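Local coordinates for iron-regulated outer membrane protein (Neisseria meningitidis, PDB 4B7O) that transports iron across the meningococcal outer membrane as a TonB-dependent transporter, probably through uptake of iron-bearing siderophores, at residues 127-132 against 513-518; 475-480 against 525-530; 530-535 against 564-569; 582-587 against 622-627; 614-619 against 667-672. All coordinates share one frame; numbering follows the deposited sequence.

Contact 1: 127-132 against 513-518; sequences DSQILY and LYDALQ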
# COMPACT_ATOMS: atom_id res chain seq x y z
N ASP A 127 -8.18 1.83 6.47
CA ASP A 127 -8.68 1.60 5.15
C ASP A 127 -9.46 2.77 4.62
O ASP A 127 -9.95 2.75 3.48
CB ASP A 127 -9.45 0.26 5.11
CG ASP A 127 -10.76 0.30 5.86
OD1 ASP A 127 -10.90 1.12 6.79
OD2 ASP A 127 -11.63 -0.53 5.52
N SER A 128 -9.54 3.82 5.42
CA SER A 128 -10.19 5.05 4.94
C SER A 128 -9.25 5.91 4.12
O SER A 128 -8.04 5.69 4.11
CB SER A 128 -10.81 5.85 6.09
OG SER A 128 -11.61 4.96 6.89
N GLN A 129 -9.81 6.82 3.35
CA GLN A 129 -9.00 7.69 2.56
C GLN A 129 -9.35 9.18 2.75
O GLN A 129 -10.43 9.51 3.24
CB GLN A 129 -9.17 7.29 1.12
CG GLN A 129 -10.49 7.71 0.55
CD GLN A 129 -10.61 7.32 -0.88
OE1 GLN A 129 -9.62 7.27 -1.60
NE2 GLN A 129 -11.80 6.99 -1.29
N ILE A 130 -8.44 10.05 2.34
CA ILE A 130 -8.68 11.49 2.15
C ILE A 130 -9.64 11.89 0.99
O ILE A 130 -10.61 12.56 1.22
CB ILE A 130 -7.33 12.24 2.08
CG1 ILE A 130 -6.60 12.06 3.42
CG2 ILE A 130 -7.55 13.73 1.80
CD1 ILE A 130 -5.14 12.37 3.32
N LEU A 131 -9.38 11.51 -0.26
CA LEU A 131 -10.27 11.88 -1.38
C LEU A 131 -9.95 11.04 -2.58
O LEU A 131 -8.80 10.65 -2.78
CB LEU A 131 -10.14 13.35 -1.76
CG LEU A 131 -11.02 14.10 -2.80
CD1 LEU A 131 -12.33 14.56 -2.17
CD2 LEU A 131 -10.28 15.31 -3.37
N TYR A 132 -10.95 10.78 -3.41
CA TYR A 132 -10.80 9.72 -4.38
C TYR A 132 -9.90 10.16 -5.52
O TYR A 132 -9.47 9.33 -6.35
CB TYR A 132 -12.18 9.16 -4.86
CG TYR A 132 -12.94 10.13 -5.72
CD1 TYR A 132 -13.72 11.17 -5.14
CD2 TYR A 132 -12.84 10.08 -7.11
CE1 TYR A 132 -14.40 12.09 -5.93
CE2 TYR A 132 -13.52 10.99 -7.92
CZ TYR A 132 -14.29 11.99 -7.33
OH TYR A 132 -14.91 12.90 -8.15
N LEU A 513 -15.59 4.04 4.97
CA LEU A 513 -16.19 5.38 5.17
C LEU A 513 -15.91 6.25 3.96
O LEU A 513 -14.89 6.10 3.30
CB LEU A 513 -15.62 6.02 6.43
CG LEU A 513 -15.70 5.16 7.70
CD1 LEU A 513 -14.72 5.61 8.78
CD2 LEU A 513 -17.11 5.10 8.29
N TYR A 514 -16.83 7.13 3.63
CA TYR A 514 -16.70 8.05 2.47
C TYR A 514 -15.47 8.98 2.62
O TYR A 514 -14.88 9.07 3.71
CB TYR A 514 -18.01 8.87 2.35
CG TYR A 514 -18.28 9.58 1.04
CD1 TYR A 514 -18.56 8.87 -0.14
CD2 TYR A 514 -18.33 10.99 1.00
CE1 TYR A 514 -18.85 9.54 -1.34
CE2 TYR A 514 -18.59 11.65 -0.19
CZ TYR A 514 -18.86 10.96 -1.33
OH TYR A 514 -19.12 11.71 -2.47
N ASP A 515 -15.06 9.64 1.54
CA ASP A 515 -13.80 10.44 1.58
C ASP A 515 -13.79 11.38 2.77
O ASP A 515 -14.78 12.08 3.04
CB ASP A 515 -13.66 11.28 0.32
CG ASP A 515 -13.56 10.43 -0.92
OD1 ASP A 515 -13.67 9.19 -0.74
OD2 ASP A 515 -13.38 11.00 -2.05
N ALA A 516 -12.69 11.37 3.50
CA ALA A 516 -12.57 12.17 4.71
C ALA A 516 -12.80 13.64 4.41
O ALA A 516 -13.45 14.34 5.18
CB ALA A 516 -11.17 12.00 5.37
N LEU A 517 -12.23 14.11 3.30
CA LEU A 517 -12.26 15.51 2.94
C LEU A 517 -13.65 15.99 2.54
O LEU A 517 -13.86 17.18 2.35
CB LEU A 517 -11.26 15.80 1.82
CG LEU A 517 -11.13 17.31 1.59
CD1 LEU A 517 -10.79 18.12 2.85
CD2 LEU A 517 -10.15 17.53 0.46
N GLN A 518 -14.63 15.09 2.49
CA GLN A 518 -15.96 15.51 2.09
C GLN A 518 -16.91 15.21 3.17
O GLN A 518 -18.09 15.45 3.03
CB GLN A 518 -16.41 14.79 0.82
CG GLN A 518 -15.58 15.11 -0.38
CD GLN A 518 -16.42 14.99 -1.65
OE1 GLN A 518 -17.22 15.88 -2.01
NE2 GLN A 518 -16.26 13.87 -2.34

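Contact 2: 475-480 against 525-530; sequences DGKTVS and IISIAD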
# COMPACT_ATOMS: atom_id res chain seq x y z
N ASP A 475 -24.45 10.85 9.71
CA ASP A 475 -25.79 11.26 10.16
C ASP A 475 -26.20 10.49 11.40
O ASP A 475 -27.38 10.40 11.70
CB ASP A 475 -26.82 11.12 9.03
CG ASP A 475 -26.85 9.71 8.43
OD1 ASP A 475 -26.19 8.78 8.99
OD2 ASP A 475 -27.54 9.54 7.39
N GLY A 476 -25.23 9.94 12.12
CA GLY A 476 -25.51 9.11 13.30
C GLY A 476 -26.03 7.71 13.03
O GLY A 476 -26.08 6.89 13.94
N LYS A 477 -26.40 7.43 11.77
CA LYS A 477 -26.98 6.13 11.37
C LYS A 477 -25.98 4.98 11.38
O LYS A 477 -24.92 5.04 10.72
CB LYS A 477 -27.64 6.21 10.00
CG LYS A 477 -28.20 4.88 9.54
CD LYS A 477 -28.55 4.97 8.05
CE LYS A 477 -29.56 3.92 7.60
NZ LYS A 477 -29.77 4.19 6.13
N THR A 478 -26.32 3.96 12.16
CA THR A 478 -25.48 2.79 12.37
C THR A 478 -25.90 1.62 11.51
O THR A 478 -26.98 1.65 10.93
CB THR A 478 -25.49 2.40 13.82
OG1 THR A 478 -24.80 3.44 14.51
CG2 THR A 478 -24.75 1.15 14.05
N VAL A 479 -25.03 0.64 11.38
CA VAL A 479 -25.34 -0.61 10.67
C VAL A 479 -24.17 -1.51 10.89
O VAL A 479 -23.03 -1.07 10.71
CB VAL A 479 -25.42 -0.44 9.16
CG1 VAL A 479 -25.48 -1.82 8.51
CG2 VAL A 479 -26.62 0.42 8.78
N SER A 480 -24.49 -2.74 11.30
CA SER A 480 -23.54 -3.82 11.54
C SER A 480 -23.71 -5.05 10.63
O SER A 480 -24.68 -5.18 9.85
CB SER A 480 -23.59 -4.29 12.98
OG SER A 480 -23.25 -3.25 13.88
N ILE A 525 -25.58 14.44 1.97
CA ILE A 525 -25.48 13.50 3.07
C ILE A 525 -25.03 12.21 2.44
O ILE A 525 -25.37 11.93 1.27
CB ILE A 525 -26.79 13.29 3.83
CG1 ILE A 525 -27.34 14.62 4.34
CG2 ILE A 525 -26.54 12.41 5.03
CD1 ILE A 525 -26.31 15.46 5.10
N ILE A 526 -24.22 11.47 3.20
CA ILE A 526 -23.71 10.16 2.79
C ILE A 526 -24.01 9.20 3.89
O ILE A 526 -23.29 9.12 4.91
CB ILE A 526 -22.18 10.14 2.64
CG1 ILE A 526 -21.70 11.14 1.56
CG2 ILE A 526 -21.74 8.70 2.40
CD1 ILE A 526 -22.18 10.89 0.15
N SER A 527 -25.08 8.43 3.68
CA SER A 527 -25.52 7.44 4.64
C SER A 527 -25.05 5.98 4.29
O SER A 527 -24.22 5.75 3.39
CB SER A 527 -27.05 7.55 4.78
OG SER A 527 -27.48 6.97 6.01
N ILE A 528 -25.59 5.01 4.99
CA ILE A 528 -25.39 3.62 4.63
C ILE A 528 -26.76 2.94 4.66
O ILE A 528 -27.53 3.16 5.59
CB ILE A 528 -24.44 2.96 5.61
CG1 ILE A 528 -24.15 1.50 5.21
CG2 ILE A 528 -24.97 3.10 7.03
CD1 ILE A 528 -22.99 0.90 5.98
N ALA A 529 -27.06 2.13 3.64
CA ALA A 529 -28.35 1.45 3.54
C ALA A 529 -28.54 0.42 4.64
O ALA A 529 -27.58 0.01 5.30
CB ALA A 529 -28.50 0.83 2.18
N ASP A 530 -29.78 0.04 4.89
CA ASP A 530 -30.07 -1.03 5.87
C ASP A 530 -29.52 -2.40 5.47
O ASP A 530 -29.58 -2.78 4.29
CB ASP A 530 -31.60 -1.17 6.08
CG ASP A 530 -32.13 -0.28 7.21
OD1 ASP A 530 -31.47 -0.19 8.30
OD2 ASP A 530 -33.21 0.34 6.99

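Contact 3: 530-535 against 564-569; sequences DGTKAE and DALANP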
# COMPACT_ATOMS: atom_id res chain seq x y z
N ASP A 530 -29.78 0.04 4.89
CA ASP A 530 -30.07 -1.03 5.87
C ASP A 530 -29.52 -2.40 5.47
O ASP A 530 -29.58 -2.78 4.29
CB ASP A 530 -31.60 -1.17 6.08
CG ASP A 530 -32.13 -0.28 7.21
OD1 ASP A 530 -31.47 -0.19 8.30
OD2 ASP A 530 -33.21 0.34 6.99
N GLY A 531 -29.04 -3.14 6.46
CA GLY A 531 -28.45 -4.48 6.26
C GLY A 531 -27.35 -4.62 5.20
O GLY A 531 -27.09 -5.74 4.77
N THR A 532 -26.71 -3.52 4.77
CA THR A 532 -25.63 -3.66 3.81
C THR A 532 -24.44 -4.38 4.46
O THR A 532 -24.04 -4.03 5.57
CB THR A 532 -25.16 -2.35 3.11
OG1 THR A 532 -23.95 -1.86 3.72
CG2 THR A 532 -26.20 -1.30 3.09
N LYS A 533 -23.92 -5.38 3.77
CA LYS A 533 -22.93 -6.32 4.31
C LYS A 533 -21.50 -5.96 3.87
O LYS A 533 -21.31 -5.14 2.94
CB LYS A 533 -23.21 -7.75 3.77
CG LYS A 533 -24.69 -8.15 3.56
CD LYS A 533 -25.13 -9.15 4.61
CE LYS A 533 -26.49 -8.77 5.20
NZ LYS A 533 -27.55 -8.48 4.17
N ALA A 534 -20.54 -6.62 4.51
CA ALA A 534 -19.12 -6.68 4.07
C ALA A 534 -18.92 -7.39 2.74
O ALA A 534 -19.62 -8.34 2.42
CB ALA A 534 -18.24 -7.33 5.12
N GLU A 535 -17.97 -6.90 1.96
CA GLU A 535 -17.50 -7.51 0.73
C GLU A 535 -16.88 -8.83 1.09
O GLU A 535 -16.03 -8.89 1.99
CB GLU A 535 -16.41 -6.65 0.12
CG GLU A 535 -16.94 -5.56 -0.77
CD GLU A 535 -15.85 -4.59 -1.22
OE1 GLU A 535 -14.72 -4.65 -0.63
OE2 GLU A 535 -16.10 -3.80 -2.17
N ASP A 564 -20.81 -8.93 -3.11
CA ASP A 564 -21.26 -7.76 -2.42
C ASP A 564 -20.27 -6.59 -2.46
O ASP A 564 -20.06 -5.95 -1.46
CB ASP A 564 -21.61 -8.12 -0.99
CG ASP A 564 -22.89 -8.96 -0.89
OD1 ASP A 564 -23.76 -8.88 -1.81
OD2 ASP A 564 -22.99 -9.69 0.14
N ALA A 565 -19.67 -6.34 -3.60
CA ALA A 565 -18.73 -5.21 -3.73
C ALA A 565 -19.47 -3.91 -3.47
O ALA A 565 -20.63 -3.76 -3.88
CB ALA A 565 -18.15 -5.19 -5.12
N LEU A 566 -18.80 -2.95 -2.84
CA LEU A 566 -19.36 -1.60 -2.68
C LEU A 566 -18.56 -0.56 -3.40
O LEU A 566 -17.32 -0.53 -3.36
CB LEU A 566 -19.47 -1.19 -1.22
CG LEU A 566 -20.00 -2.19 -0.20
CD1 LEU A 566 -18.82 -2.86 0.43
CD2 LEU A 566 -20.74 -1.46 0.87
N ALA A 567 -19.27 0.34 -4.06
CA ALA A 567 -18.57 1.43 -4.66
C ALA A 567 -19.25 2.79 -4.34
O ALA A 567 -18.96 3.39 -3.32
CB ALA A 567 -18.46 1.19 -6.15
N ASN A 568 -20.14 3.25 -5.21
CA ASN A 568 -20.91 4.46 -4.98
C ASN A 568 -22.16 4.15 -4.10
O ASN A 568 -22.59 2.98 -3.96
CB ASN A 568 -21.36 5.07 -6.33
CG ASN A 568 -20.20 5.55 -7.19
OD1 ASN A 568 -19.24 6.09 -6.68
ND2 ASN A 568 -20.30 5.34 -8.49
N PRO A 569 -22.72 5.21 -3.49
CA PRO A 569 -23.98 5.11 -2.72
C PRO A 569 -25.22 5.28 -3.64
O PRO A 569 -25.11 6.00 -4.66
CB PRO A 569 -23.85 6.26 -1.68
CG PRO A 569 -22.51 6.95 -1.95
CD PRO A 569 -22.07 6.54 -3.34

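Contact 4: 582-587 against 622-627; sequences VNAGYI and KKLLSA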
# COMPACT_ATOMS: atom_id res chain seq x y z
N VAL A 582 -24.21 0.96 -0.42
CA VAL A 582 -24.92 -0.27 -0.73
C VAL A 582 -23.97 -1.27 -1.33
O VAL A 582 -22.97 -0.89 -1.95
CB VAL A 582 -25.99 -0.09 -1.83
CG1 VAL A 582 -27.29 0.34 -1.20
CG2 VAL A 582 -25.54 0.86 -2.95
N ASN A 583 -24.28 -2.55 -1.16
CA ASN A 583 -23.62 -3.60 -1.94
C ASN A 583 -24.17 -3.54 -3.36
O ASN A 583 -25.35 -3.61 -3.54
CB ASN A 583 -23.89 -4.93 -1.27
CG ASN A 583 -23.54 -4.90 0.20
OD1 ASN A 583 -24.42 -4.81 1.06
ND2 ASN A 583 -22.25 -4.88 0.51
N ALA A 584 -23.34 -3.37 -4.36
CA ALA A 584 -23.89 -3.07 -5.69
C ALA A 584 -23.43 -3.99 -6.83
O ALA A 584 -23.74 -3.72 -8.03
CB ALA A 584 -23.61 -1.60 -6.05
N GLY A 585 -22.73 -5.06 -6.47
CA GLY A 585 -22.36 -6.11 -7.46
C GLY A 585 -21.28 -7.06 -6.99
O GLY A 585 -21.06 -7.27 -5.79
N TYR A 586 -20.58 -7.66 -7.92
CA TYR A 586 -19.50 -8.58 -7.50
C TYR A 586 -18.19 -8.41 -8.35
O TYR A 586 -18.21 -7.89 -9.44
CB TYR A 586 -20.03 -10.02 -7.49
CG TYR A 586 -20.53 -10.47 -8.82
CD1 TYR A 586 -19.66 -11.02 -9.73
CD2 TYR A 586 -21.87 -10.35 -9.19
CE1 TYR A 586 -20.07 -11.43 -11.00
CE2 TYR A 586 -22.30 -10.74 -10.46
CZ TYR A 586 -21.37 -11.28 -11.35
OH TYR A 586 -21.70 -11.69 -12.59
N ILE A 587 -17.08 -8.86 -7.83
CA ILE A 587 -15.81 -8.71 -8.54
C ILE A 587 -15.24 -10.11 -8.86
O ILE A 587 -15.25 -11.00 -8.02
CB ILE A 587 -14.81 -7.88 -7.67
CG1 ILE A 587 -15.29 -6.43 -7.47
CG2 ILE A 587 -13.43 -7.81 -8.26
CD1 ILE A 587 -14.89 -5.84 -6.12
N LYS A 622 -29.16 1.28 -11.00
CA LYS A 622 -28.43 2.52 -11.37
C LYS A 622 -26.95 2.24 -11.10
O LYS A 622 -26.47 2.51 -10.02
CB LYS A 622 -28.90 3.72 -10.51
CG LYS A 622 -30.41 3.90 -10.34
CD LYS A 622 -31.08 4.24 -11.68
CE LYS A 622 -32.52 4.72 -11.48
NZ LYS A 622 -33.19 4.81 -12.80
N LYS A 623 -26.26 1.68 -12.09
CA LYS A 623 -25.02 0.91 -11.87
C LYS A 623 -24.00 1.63 -11.02
O LYS A 623 -23.34 2.56 -11.49
CB LYS A 623 -24.39 0.59 -13.22
CG LYS A 623 -25.29 -0.21 -14.14
CD LYS A 623 -24.72 -0.21 -15.54
CE LYS A 623 -25.49 0.74 -16.44
NZ LYS A 623 -24.72 1.01 -17.68
N LEU A 624 -23.87 1.21 -9.76
CA LEU A 624 -23.11 1.99 -8.81
C LEU A 624 -21.67 1.59 -8.69
O LEU A 624 -21.00 2.12 -7.79
CB LEU A 624 -23.72 1.92 -7.42
CG LEU A 624 -25.18 2.35 -7.34
CD1 LEU A 624 -25.84 1.66 -6.15
CD2 LEU A 624 -25.35 3.88 -7.35
N LEU A 625 -21.19 0.67 -9.56
CA LEU A 625 -19.76 0.28 -9.52
C LEU A 625 -18.86 1.30 -10.21
O LEU A 625 -19.22 1.85 -11.25
CB LEU A 625 -19.52 -1.16 -10.06
CG LEU A 625 -19.87 -2.28 -9.08
CD1 LEU A 625 -19.26 -3.61 -9.45
CD2 LEU A 625 -19.48 -1.97 -7.67
N SER A 626 -17.65 1.49 -9.70
CA SER A 626 -16.75 2.58 -10.15
C SER A 626 -15.45 2.17 -10.87
O SER A 626 -14.78 1.22 -10.45
CB SER A 626 -16.35 3.43 -8.94
OG SER A 626 -15.56 4.54 -9.35
N ALA A 627 -15.06 2.94 -11.88
CA ALA A 627 -13.79 2.75 -12.60
C ALA A 627 -12.61 3.49 -11.98
O ALA A 627 -11.53 3.57 -12.57
CB ALA A 627 -13.93 3.18 -14.04

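Contact 5: 614-619 against 667-672; sequences PRFYDT and SILVAG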
# COMPACT_ATOMS: atom_id res chain seq x y z
N PRO A 614 -9.00 -7.97 -13.74
CA PRO A 614 -9.96 -7.56 -12.75
C PRO A 614 -11.20 -7.01 -13.40
O PRO A 614 -11.11 -6.17 -14.27
CB PRO A 614 -9.24 -6.47 -11.99
CG PRO A 614 -8.30 -5.90 -12.97
CD PRO A 614 -7.88 -7.04 -13.85
N ARG A 615 -12.35 -7.58 -13.05
CA ARG A 615 -13.60 -7.30 -13.75
C ARG A 615 -14.67 -7.04 -12.72
O ARG A 615 -14.83 -7.83 -11.79
CB ARG A 615 -13.97 -8.47 -14.65
CG ARG A 615 -13.22 -8.40 -15.95
CD ARG A 615 -13.13 -6.98 -16.51
NE ARG A 615 -12.47 -7.03 -17.81
CZ ARG A 615 -11.14 -6.98 -18.01
NH1 ARG A 615 -10.33 -6.85 -16.99
NH2 ARG A 615 -10.63 -7.08 -19.23
N PHE A 616 -15.35 -5.90 -12.83
CA PHE A 616 -16.35 -5.46 -11.82
C PHE A 616 -17.75 -5.57 -12.44
O PHE A 616 -17.99 -4.94 -13.47
CB PHE A 616 -16.05 -4.03 -11.41
CG PHE A 616 -14.90 -3.90 -10.46
CD1 PHE A 616 -13.61 -4.30 -10.83
CD2 PHE A 616 -15.08 -3.32 -9.20
CE1 PHE A 616 -12.54 -4.19 -9.95
CE2 PHE A 616 -14.02 -3.19 -8.30
CZ PHE A 616 -12.74 -3.63 -8.68
N TYR A 617 -18.62 -6.40 -11.85
CA TYR A 617 -19.96 -6.68 -12.43
C TYR A 617 -21.06 -6.00 -11.66
O TYR A 617 -21.16 -6.19 -10.42
CB TYR A 617 -20.29 -8.16 -12.39
CG TYR A 617 -19.43 -9.00 -13.25
CD1 TYR A 617 -18.15 -9.38 -12.82
CD2 TYR A 617 -19.87 -9.41 -14.49
CE1 TYR A 617 -17.33 -10.14 -13.62
CE2 TYR A 617 -19.06 -10.19 -15.31
CZ TYR A 617 -17.80 -10.56 -14.86
OH TYR A 617 -16.96 -11.31 -15.61
N ASP A 618 -21.90 -5.26 -12.37
CA ASP A 618 -22.90 -4.38 -11.74
C ASP A 618 -24.15 -5.18 -11.53
O ASP A 618 -24.74 -5.67 -12.50
CB ASP A 618 -23.24 -3.23 -12.71
CG ASP A 618 -22.19 -2.12 -12.75
OD1 ASP A 618 -22.10 -1.31 -11.79
OD2 ASP A 618 -21.46 -2.03 -13.76
N THR A 619 -24.61 -5.33 -10.31
CA THR A 619 -25.94 -5.97 -10.18
C THR A 619 -27.01 -5.04 -9.67
O THR A 619 -28.00 -5.50 -9.11
CB THR A 619 -25.92 -7.16 -9.21
OG1 THR A 619 -25.50 -6.70 -7.91
CG2 THR A 619 -25.03 -8.29 -9.74
N SER A 667 -11.98 -1.38 -19.63
CA SER A 667 -12.19 -0.84 -18.30
C SER A 667 -12.18 -2.00 -17.33
O SER A 667 -12.39 -3.16 -17.74
CB SER A 667 -13.57 -0.11 -18.29
OG SER A 667 -14.03 0.24 -16.98
N ILE A 668 -11.99 -1.72 -16.04
CA ILE A 668 -12.29 -2.75 -15.05
C ILE A 668 -13.82 -3.09 -15.00
O ILE A 668 -14.20 -4.17 -14.53
CB ILE A 668 -11.76 -2.39 -13.66
CG1 ILE A 668 -12.40 -1.10 -13.17
CG2 ILE A 668 -10.25 -2.25 -13.69
CD1 ILE A 668 -12.28 -0.88 -11.66
N LEU A 669 -14.69 -2.15 -15.44
CA LEU A 669 -16.14 -2.37 -15.39
C LEU A 669 -16.63 -3.19 -16.57
O LEU A 669 -16.49 -2.82 -17.74
CB LEU A 669 -16.93 -1.04 -15.30
CG LEU A 669 -16.66 -0.16 -14.07
CD1 LEU A 669 -17.26 1.24 -14.19
CD2 LEU A 669 -17.16 -0.86 -12.82
N VAL A 670 -17.25 -4.32 -16.25
CA VAL A 670 -17.80 -5.19 -17.25
C VAL A 670 -18.88 -4.42 -18.03
O VAL A 670 -18.96 -4.54 -19.26
CB VAL A 670 -18.39 -6.43 -16.57
CG1 VAL A 670 -19.35 -7.17 -17.52
CG2 VAL A 670 -17.25 -7.32 -16.12
N ALA A 671 -19.68 -3.65 -17.30
CA ALA A 671 -20.71 -2.76 -17.87
C ALA A 671 -20.13 -1.59 -18.75
O ALA A 671 -20.85 -0.99 -19.55
CB ALA A 671 -21.62 -2.23 -16.76
N GLY A 672 -18.83 -1.29 -18.62
CA GLY A 672 -18.15 -0.22 -19.38
C GLY A 672 -17.99 1.05 -18.53
O GLY A 672 -18.74 1.29 -17.59

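Contact 1: 127-132 against 513-518
Plug meets barrel loop where Q129, I130 and Y132 touch D515, A516 and L517: 127-132 falls in the plug-domain range, and 513-518 lies in the long loop between barrel strands 498-509 and 525-528. Two main-chain bonds stitch them together. A516 N donates to Q129 O at 2.9 Å and L517 N to I130 O at 3.1 Å, with N-H...O angles of 162° and 166°. The donors are at the start of the short 3-10 turn 516-518, so its leading N-H groups face the plug. D515 then reaches back with its carboxylate: OD2 accepts a weak bond from Y132 N at 2.8 Å, and the same oxygen lies in the plane of the Y132 ring, 3.1 Å from CD1 at its edge. Its other oxygen, OD1, is 2.9 Å from Q129 NE2, the amide standing 75° to the carboxylate. Apolar contact is looser, with I130 CG2 4.2 Å from L517 CB, while the L131 and Q518 side chains cross at about a right angle, L131 CD1 3.8 Å from Q518 CG. On the plug side D127 makes a salt bridge to K442 of strand 441-455. Such buried, mostly polar plug-to-barrel contacts are typical of the TonB-dependent transporter fold.

Contact 2: 475-480 against 525-530
D475, K477 and V479 each send a side chain onto strand 525-528 or the residue after it, and the three do so by different means. The first is a hydroxyl-carboxylate bond: S527 OG donates to D475 OD2 at 2.9 Å, arriving on the syn lone pair, the side of the other oxygen. That other oxygen, OD1, takes K477 N of its own segment at 3.1 Å from above the carboxylate plane, which makes an Asx turn; T473 OG1 also bonds to it. Both carboxylate oxygens are thus engaged, and the bend of 475-477 is fixed by the same group that reaches across. The second is a lysine-carbonyl bond. With CG anti to the backbone N (chi1 178°) and every later torsion extended, K477 passes alongside S527, its CD 3.1 Å from S527 OG, and delivers NZ to I528 O. The 2.5 Å distance is short, so its exact value is doubtful, and the donor is tilted 34° from the carbonyl plane. D530 OD1 stands 5.2 Å from K477 NZ, too far for a salt bridge, though the opposite charges may attract weakly. The third is apolar: V479 CG2 meets I528 CG2 at 3.6 Å, both being methyls at branched positions. The segments run roughly the same way, 21° apart end to end, and are linked by side chains, since V479 pairs its backbone with V471 and S527 with strand 578-600. This is the arrangement of a hairpin end, strands 458-472 and 478-493, leaning on a folded loop at the mouth of a beta-barrel.

Contact 3: 530-535 against 564-569
E535 and L566 make the central pair. The peptide N of L566 donates to E535 OE2 at 2.9 Å and 165°, meeting the oxygen on its anti side, 20° out of the carboxylate plane. The L566 side chain comes back over the stem of the same glutamate: CD1 lies 3.5 Å from E535 CG and 3.8 Å from its CD, so the carboxylate is flanked by the leucine methyl as well as gripped by its N-H. E535 CG also rests 3.2 Å from D564 O, and A565 CA is 3.4 Å from E535 OE2, which places the glutamate along the backbone of 564-566. Its chain is extended beyond CG (chi2 172°), and that length carries the carboxylate past D564 to the next N-H but one.

E535 opens strand 535-547 and the weakly bonded residues 565-567 end strand 551-567, antiparallel neighbours in the barrel wall, so the contact lies where this pair gives way to the loops at its end. Farther out along 530-535, T532 OG1 lies 4.3 Å from L566 CD2; this hydroxyl is buried by the contact and has no hydrogen-bonding partner in the model. K533 keeps its NZ on G531 O of its own segment, so that CB and CG, not the amine, are what lies near D564 OD2.

In the second shell, R512 makes a salt bridge to E535 OE1, and the two carboxylate oxygens are therefore held by different partners. N583 of strand 578-600 sends ND2 to both K533 O and D564 O, tying the two backbones together. A565 is paired with A584 and G585 of that strand, while L566 also packs on P511.

Contact 4: 582-587 against 622-627
This is apolar packing between V582 and A584 of strand 578-600, a barrel strand, and L624 and L625 of the loop that follows strand 603-618. L624 makes the closest approaches, lying across the strand residues with its CD1 branch forward. That methyl reaches 3.3 Å from V582 CG2, a tight approach made at about a right angle, and 4.0 Å from A584 CB. Behind it L624 CB sits 3.8 Å from A584 CB, so the leucine touches two residues whose side chains point from the strand to the same side. V582 CG1 stands anti to the carbonyl carbon (chi1 -87°), leaving CG2 between backbone N and carbonyl carbon, and it is CG2 that meets the leucine.

L625 spreads over more of the strand at longer range. Its CG is 4.3 Å from A584 O, and its CD1 lies 4.5 Å from G585 CA and 4.4 Å from Y586 O. Here the strand is irregular, since A584 and G585 both face A565 in a classic beta bulge; the leucine therefore packs over backbone at the bulge.

Polar ties to neighbouring elements place the loop: L625 N bonds to D618 OD1, and L624 pairs its backbone with N568. L625 also touches F616 and A567. Across the two segments themselves aliphatic carbons meet each other or backbone, so this contact probably rests on shape and exclusion of water, while the directed bonds come from D618 and N568.

Contact 5: 614-619 against 667-672
I668 takes the cramped first torsion, CG1 between its backbone N and carbonyl carbon (chi1 61°), and F616 turns CG anti to its carbonyl carbon (chi1 -77°), which leaves the two side chains lying side by side and pointing the same way. I668 CD1 thereby rests over one face of the F616 ring, 3.9 Å from its centroid and offset toward the rim, a CH-pi contact. L669 CD2 adds to this side at 3.6 Å from F616 CB. Beyond the bonded backbones, V670 CG2 is 3.5 Å from the Y617 centroid and only 12° off the ring normal, a second CH-pi contact, here over the ring centre. R615 CB also touches V670 CG2 at 3.8 Å.

Between these two clusters the backbones bond through one residue. F616 N donates to I668 O at 2.7 Å, and V670 N donates to F616 O at 2.9 Å. The two bonds flank L669, and the nearest CA pairs advance together from R615-I668 to D618-A671, the register of a parallel bridge. The loop is shaped locally by an ST turn, in which S667 OG takes L669 N at 2.9 Å and also bonds Q673, and by a type I turn from L669 to G672. D618 OD2 approaches A671 CB, while its OD1 bonds L625 N outside the contact. Y617 also stacks on Y586 of the neighbouring strand. Here a single parallel bridge docks the 667-672 loop on the end of strand 603-618 of a TonB-dependent beta-barrel.

Of the five segment pairs, only contact 1 joins plug to barrel; contacts 2 to 5 all lie among barrel strand ends and the loops beyond them. Contacts 1, 2 and 4 are largely buried, whereas contacts 3 and 5 are partly open to solvent. Contacts 3 and 4 sit on neighbouring strands, 551-567 and 578-600, with centres about 8 Å apart; contacts 4 and 5 are equally close and lie on the adjacent strands 578-600 and 603-618. D530 belongs to both contact 2 and contact 3. Chemistry changes along this series: backbone bonds dominate in contact 1, side-chain bonds in contact 2, one carboxylate grip in contact 3, purely apolar packing in contact 4, and backbone bridging with CH-pi contacts in contact 5.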